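Local coordinates for putative Glycerophosphoryl diester phosphodiesterase (Silicibacter pomeroyi, PDB 3L12), which is a putative member of the glycerophosphoryl diester phosphodiesterase family, a TIM-barrel protein that holds a magnesium ion, at residues N66-N71 with G84-V89; L100-L105 with T122-P127. All coordinates share one frame; numbering follows the deposited sequence.

Contact 1 (N66-N71 with G84-V89); sequences NHHLAN and GAERQV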
loop_
_atom_site.group_PDB
_atom_site.type_symbol
_atom_site.label_atom_id
_atom_site.label_comp_id
_atom_site.label_asym_id
_atom_site.label_seq_id
_atom_site.Cartn_x
_atom_site.Cartn_y
_atom_site.Cartn_z
ATOM N N ASN A 66 20.467 7.741 -3.083
ATOM C CA ASN A 66 21.902 7.813 -3.255
ATOM C C ASN A 66 22.391 8.848 -4.276
ATOM O O ASN A 66 21.656 9.364 -5.100
ATOM C CB ASN A 66 22.392 6.435 -3.671
ATOM C CG ASN A 66 23.866 6.264 -3.474
ATOM O OD1 ASN A 66 24.469 6.905 -2.577
ATOM N ND2 ASN A 66 24.487 5.459 -4.340
ATOM N N HIS A 67 23.676 9.186 -4.130
ATOM C CA HIS A 67 24.323 10.184 -5.006
ATOM C C HIS A 67 24.583 9.638 -6.420
ATOM O O HIS A 67 25.035 10.389 -7.285
ATOM C CB HIS A 67 25.575 10.753 -4.314
ATOM C CG HIS A 67 26.411 9.714 -3.693
ATOM N ND1 HIS A 67 27.010 8.715 -4.429
ATOM C CD2 HIS A 67 26.725 9.477 -2.394
ATOM C CE1 HIS A 67 27.688 7.922 -3.613
ATOM N NE2 HIS A 67 27.517 8.352 -2.375
ATOM N N HIS A 68 24.345 8.342 -6.636
ATOM C CA HIS A 68 24.322 7.711 -7.944
ATOM C C HIS A 68 22.968 6.996 -8.119
ATOM O O HIS A 68 22.355 6.572 -7.133
ATOM C CB HIS A 68 25.459 6.736 -8.114
ATOM C CG HIS A 68 26.807 7.389 -8.270
ATOM N ND1 HIS A 68 27.473 8.020 -7.232
ATOM C CD2 HIS A 68 27.636 7.464 -9.344
ATOM C CE1 HIS A 68 28.627 8.499 -7.687
ATOM N NE2 HIS A 68 28.755 8.159 -8.963
ATOM N N LEU A 69 22.512 6.859 -9.360
ATOM C CA LEU A 69 21.245 6.208 -9.658
ATOM C C LEU A 69 21.459 4.706 -9.858
ATOM O O LEU A 69 22.362 4.269 -10.571
ATOM C CB LEU A 69 20.560 6.805 -10.872
ATOM C CG LEU A 69 20.225 8.302 -10.791
ATOM C CD1 LEU A 69 19.514 8.806 -12.067
ATOM C CD2 LEU A 69 19.403 8.654 -9.522
ATOM N N ALA A 70 20.629 3.891 -9.217
ATOM C CA ALA A 70 20.812 2.422 -9.282
ATOM C C ALA A 70 20.042 1.834 -10.453
ATOM O O ALA A 70 18.857 2.156 -10.615
ATOM C CB ALA A 70 20.301 1.771 -7.952
ATOM N N ASN A 71 20.648 0.924 -11.181
ATOM C CA ASN A 71 20.034 0.232 -12.319
ATOM C C ASN A 71 18.828 -0.600 -11.890
ATOM O O ASN A 71 17.881 -0.719 -12.664
ATOM C CB ASN A 71 21.019 -0.664 -13.026
ATOM C CG ASN A 71 22.138 0.101 -13.711
ATOM O OD1 ASN A 71 22.079 1.322 -13.844
ATOM N ND2 ASN A 71 23.132 -0.622 -14.135
ATOM N N GLY A 84 25.011 -0.908 -17.188
ATOM C CA GLY A 84 26.262 -0.117 -17.194
ATOM C C GLY A 84 26.481 0.680 -15.922
ATOM O O GLY A 84 25.723 0.549 -14.967
ATOM N N ALA A 85 27.550 1.484 -15.927
ATOM C CA ALA A 85 27.972 2.232 -14.745
ATOM C C ALA A 85 26.904 3.164 -14.231
ATOM O O ALA A 85 26.178 3.784 -15.004
ATOM C CB ALA A 85 29.297 3.017 -15.026
ATOM N N GLU A 86 26.784 3.277 -12.907
ATOM C CA GLU A 86 25.795 4.151 -12.331
ATOM C C GLU A 86 26.105 5.592 -12.621
ATOM O O GLU A 86 27.274 6.006 -12.626
ATOM C CB GLU A 86 25.673 3.924 -10.824
ATOM C CG GLU A 86 25.072 2.622 -10.444
ATOM C CD GLU A 86 24.822 2.434 -8.936
ATOM O OE1 GLU A 86 25.032 3.369 -8.125
ATOM O OE2 GLU A 86 24.392 1.327 -8.574
ATOM N N ARG A 87 25.053 6.366 -12.849
ATOM C CA ARG A 87 25.205 7.770 -13.140
ATOM C C ARG A 87 25.198 8.630 -11.887
ATOM O O ARG A 87 24.334 8.442 -10.995
ATOM C CB ARG A 87 24.042 8.150 -14.011
ATOM C CG ARG A 87 23.997 7.419 -15.343
ATOM C CD ARG A 87 22.752 7.888 -16.163
ATOM N NE ARG A 87 22.483 6.907 -17.219
ATOM C CZ ARG A 87 21.551 7.022 -18.157
ATOM N NH1 ARG A 87 20.811 8.110 -18.278
ATOM N NH2 ARG A 87 21.412 6.024 -19.006
ATOM N N GLN A 88 26.123 9.581 -11.848
ATOM C CA GLN A 88 26.329 10.446 -10.690
ATOM C C GLN A 88 25.330 11.593 -10.746
ATOM O O GLN A 88 25.321 12.405 -11.672
ATOM C CB GLN A 88 27.742 10.976 -10.680
ATOM C CG GLN A 88 28.124 11.788 -9.461
ATOM C CD GLN A 88 29.563 12.347 -9.557
ATOM O OE1 GLN A 88 30.202 12.297 -10.594
ATOM N NE2 GLN A 88 30.022 12.954 -8.479
ATOM N N VAL A 89 24.531 11.686 -9.703
ATOM C CA VAL A 89 23.457 12.690 -9.683
ATOM C C VAL A 89 23.983 14.144 -9.779
ATOM O O VAL A 89 23.386 14.978 -10.462
ATOM C CB VAL A 89 22.494 12.485 -8.449
ATOM C CG1 VAL A 89 21.559 13.683 -8.266
ATOM C CG2 VAL A 89 21.698 11.153 -8.546
HETATM O O HOH W 1 22.891 3.879 -6.340
HETATM O O HOH W 2 22.583 5.125 -13.166
HETATM O O HOH W 3 23.417 3.233 -15.101
HETATM O O HOH W 4 23.256 -0.113 -10.347
#

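Contact 2 (L100-L105 with T122-P127); sequences LDVGGL and TGIHVP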
loop_
_atom_site.group_PDB
_atom_site.type_symbol
_atom_site.label_atom_id
_atom_site.label_comp_id
_atom_site.label_asym_id
_atom_site.label_seq_id
_atom_site.Cartn_x
_atom_site.Cartn_y
_atom_site.Cartn_z
ATOM N N LEU A 100 13.970 9.997 -16.616
ATOM C CA LEU A 100 13.998 8.586 -16.207
ATOM C C LEU A 100 12.813 8.144 -15.388
ATOM O O LEU A 100 12.103 8.949 -14.805
ATOM C CB LEU A 100 15.289 8.305 -15.458
ATOM C CG LEU A 100 16.596 8.765 -16.139
ATOM C CD1 LEU A 100 17.791 8.614 -15.185
ATOM C CD2 LEU A 100 16.815 8.027 -17.448
ATOM N N ASP A 101 12.639 6.834 -15.321
ATOM C CA ASP A 101 11.487 6.277 -14.589
ATOM C C ASP A 101 11.920 5.500 -13.347
ATOM O O ASP A 101 12.659 4.513 -13.440
ATOM C CB ASP A 101 10.710 5.376 -15.532
ATOM C CG ASP A 101 9.267 5.111 -15.099
ATOM O OD1 ASP A 101 8.908 5.202 -13.908
ATOM O OD2 ASP A 101 8.430 4.814 -16.007
ATOM N N VAL A 102 11.417 5.928 -12.180
ATOM C CA VAL A 102 11.722 5.312 -10.889
ATOM C C VAL A 102 10.437 4.718 -10.260
ATOM O O VAL A 102 10.348 4.537 -9.047
ATOM C CB VAL A 102 12.490 6.285 -9.987
ATOM C CG1 VAL A 102 13.773 6.694 -10.653
ATOM C CG2 VAL A 102 11.578 7.519 -9.595
ATOM N N GLY A 103 9.479 4.342 -11.097
ATOM C CA GLY A 103 8.203 3.813 -10.586
ATOM C C GLY A 103 8.169 2.371 -10.128
ATOM O O GLY A 103 7.140 1.923 -9.629
ATOM N N GLY A 104 9.256 1.649 -10.271
ATOM C CA GLY A 104 9.267 0.273 -9.829
ATOM C C GLY A 104 10.659 -0.230 -9.754
ATOM O O GLY A 104 11.626 0.478 -10.018
ATOM N N LEU A 105 10.705 -1.507 -9.410
ATOM C CA LEU A 105 11.964 -2.209 -9.257
ATOM C C LEU A 105 12.060 -3.364 -10.276
ATOM O O LEU A 105 11.055 -3.957 -10.672
ATOM C CB LEU A 105 12.054 -2.835 -7.889
ATOM C CG LEU A 105 12.145 -1.853 -6.714
ATOM C CD1 LEU A 105 12.181 -2.630 -5.344
ATOM C CD2 LEU A 105 13.319 -0.942 -6.882
ATOM N N THR A 122 4.616 2.954 -13.678
ATOM C CA THR A 122 5.327 3.493 -14.849
ATOM C C THR A 122 4.948 4.973 -14.983
ATOM O O THR A 122 3.795 5.380 -14.678
ATOM C CB THR A 122 5.003 2.653 -16.084
ATOM O OG1 THR A 122 5.471 1.298 -15.917
ATOM C CG2 THR A 122 5.622 3.277 -17.352
ATOM N N GLY A 123 5.936 5.761 -15.372
ATOM C CA GLY A 123 5.762 7.192 -15.574
ATOM C C GLY A 123 5.989 8.013 -14.332
ATOM O O GLY A 123 5.467 9.121 -14.216
ATOM N N ILE A 124 6.795 7.492 -13.409
ATOM C CA ILE A 124 7.081 8.137 -12.136
ATOM C C ILE A 124 8.474 8.700 -12.137
ATOM O O ILE A 124 9.449 8.006 -12.359
ATOM C CB ILE A 124 6.925 7.138 -10.947
ATOM C CG1 ILE A 124 5.598 6.323 -11.013
ATOM C CG2 ILE A 124 7.163 7.861 -9.567
ATOM C CD1 ILE A 124 4.339 7.187 -11.117
ATOM N N HIS A 125 8.612 9.985 -11.852
ATOM C CA HIS A 125 9.956 10.572 -11.857
ATOM C C HIS A 125 10.355 10.976 -10.465
ATOM O O HIS A 125 9.542 11.052 -9.564
ATOM C CB HIS A 125 10.092 11.764 -12.822
ATOM C CG HIS A 125 9.005 12.777 -12.702
ATOM N ND1 HIS A 125 9.136 13.938 -11.958
ATOM C CD2 HIS A 125 7.784 12.834 -13.284
ATOM C CE1 HIS A 125 8.028 14.655 -12.084
ATOM N NE2 HIS A 125 7.196 14.007 -12.880
ATOM N N VAL A 126 11.661 11.121 -10.303
ATOM C CA VAL A 126 12.282 11.566 -9.072
ATOM C C VAL A 126 11.746 12.965 -8.750
ATOM O O VAL A 126 11.833 13.891 -9.564
ATOM C CB VAL A 126 13.821 11.629 -9.236
ATOM C CG1 VAL A 126 14.488 12.332 -8.009
ATOM C CG2 VAL A 126 14.426 10.264 -9.447
ATOM N N PRO A 127 11.172 13.104 -7.549
ATOM C CA PRO A 127 10.597 14.415 -7.270
ATOM C C PRO A 127 11.605 15.386 -6.658
ATOM O O PRO A 127 12.605 14.979 -6.057
ATOM C CB PRO A 127 9.513 14.089 -6.230
ATOM C CG PRO A 127 9.997 12.847 -5.539
ATOM C CD PRO A 127 10.789 12.070 -6.560
HETATM O O HOH W 5 13.115 10.465 -12.798
#

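Contact 1 (N66-N71 with G84-V89)
Backbone meets backbone most tightly around His68 and Gln88, a single non-hydrogen-bonded antiparallel pair framed by two hydrogen bonds. On one side Val89 N reaches His67 O at 2.8 Å, approaching above the carbonyl plane; on the other Leu69 N lies 2.9 Å from Arg87 O, in the plane of the Arg87 carbonyl. The His68 ring, its CG beside the backbone N (chi1 -72°), lies over Gln88, whose CA makes a CH-pi contact 3.8 Å from the ring centroid. Histidine suits this place because its face accepts a CH group while its edge stays polar: His68 ND1 is 2.9 Å from His67 ND1, in the planes of both rings. Beyond the ring, the extended Gln88 chain carries NE2 to Asp153. Leu69 and Val89 cross at about a right angle, CD2 to CG2 3.5 Å, giving the contact its buried apolar side. Both segments belong to the long excursion between barrel strands 48-55 and 145-150, consistent with the insertion found in this family of TIM barrels. Toward Glu86 the fit loosens and water takes over. Its carboxylate, at the end of an extended chain passing over Leu69 O, receives a water at each oxygen; one water also joins Asn66 ND2 and His68 O, the other Asn71 N. Farther along, the short amide of Asn71 brings ND2 in plane to Gly84 O, 3.0 Å away, at the exposed end.

Contact 2 (L100-L105 with T122-P127)
With CG anti to the backbone N (chi1 -160°) and a modest chi2 of -24°, the Asp101 side chain swings its carboxylate across the backbone of 122-127. Its two oxygens there take successive amides: Gly123 N gives a nearly straight bond to Asp101 OD2 at 2.7 Å, and Ile124 N a longer one to Asp101 OD1 at 3.2 Å. Both donors come from above the carboxylate plane. The short side chain also folds back on its own segment, Gly103 N meeting Asp101 OD1 at 3.0 Å to form an Asx turn, so OD1 is gripped by two amides. Val102 N completes the link, pointing nearly along the C=O axis of Ile124 at 2.9 Å from its O. Glycine suits both places: Gly123 has a positive phi of 88°, which favours glycine, and Gly103, with no side chain, brings its CA to 3.6 Å from Ile124 CB, on the side where Ile124 CG1 leaves no room for a CB. The valines form the apolar side; Val102 CG1 lies 3.8 Å from Val126 CG2, and Val126 continues onto Ile97 of helix 94-98 and Val62 of strand 61-63, tying these loops to the barrel's flank. A water bridges Leu100 O and Val126 N where the segments part. Thr122 extends the polar end by bonding through OG1 to Arg75, which also makes a long, weak ion pair with Asp101 OD1. Three amide donors and this nearby arginine should together favour the ionised form of the buried Asp101 carboxylate.

How the contacts relate
The two contacts follow one another along the chain, 66-71 with 84-89 closing before 100-105 with 122-127 opens, and helix 94-98 runs between them. Their centres are 14 Å apart on the same side of the chain's centre. Leu69 and Leu100 join them directly, CD1 to CD1 at 3.6 Å, while the Arg87 guanidinium packs beside the same leucine, NH1 4.1 Å from Leu100 CD2. Neither contact supplies the magnesium site, which is built from Glu50, Asp52 and Glu149. Contact 1 lies closer to it: the Asn66 side chain is about 9 Å from the ion, against about 14 Å for that of Val126 in contact 2.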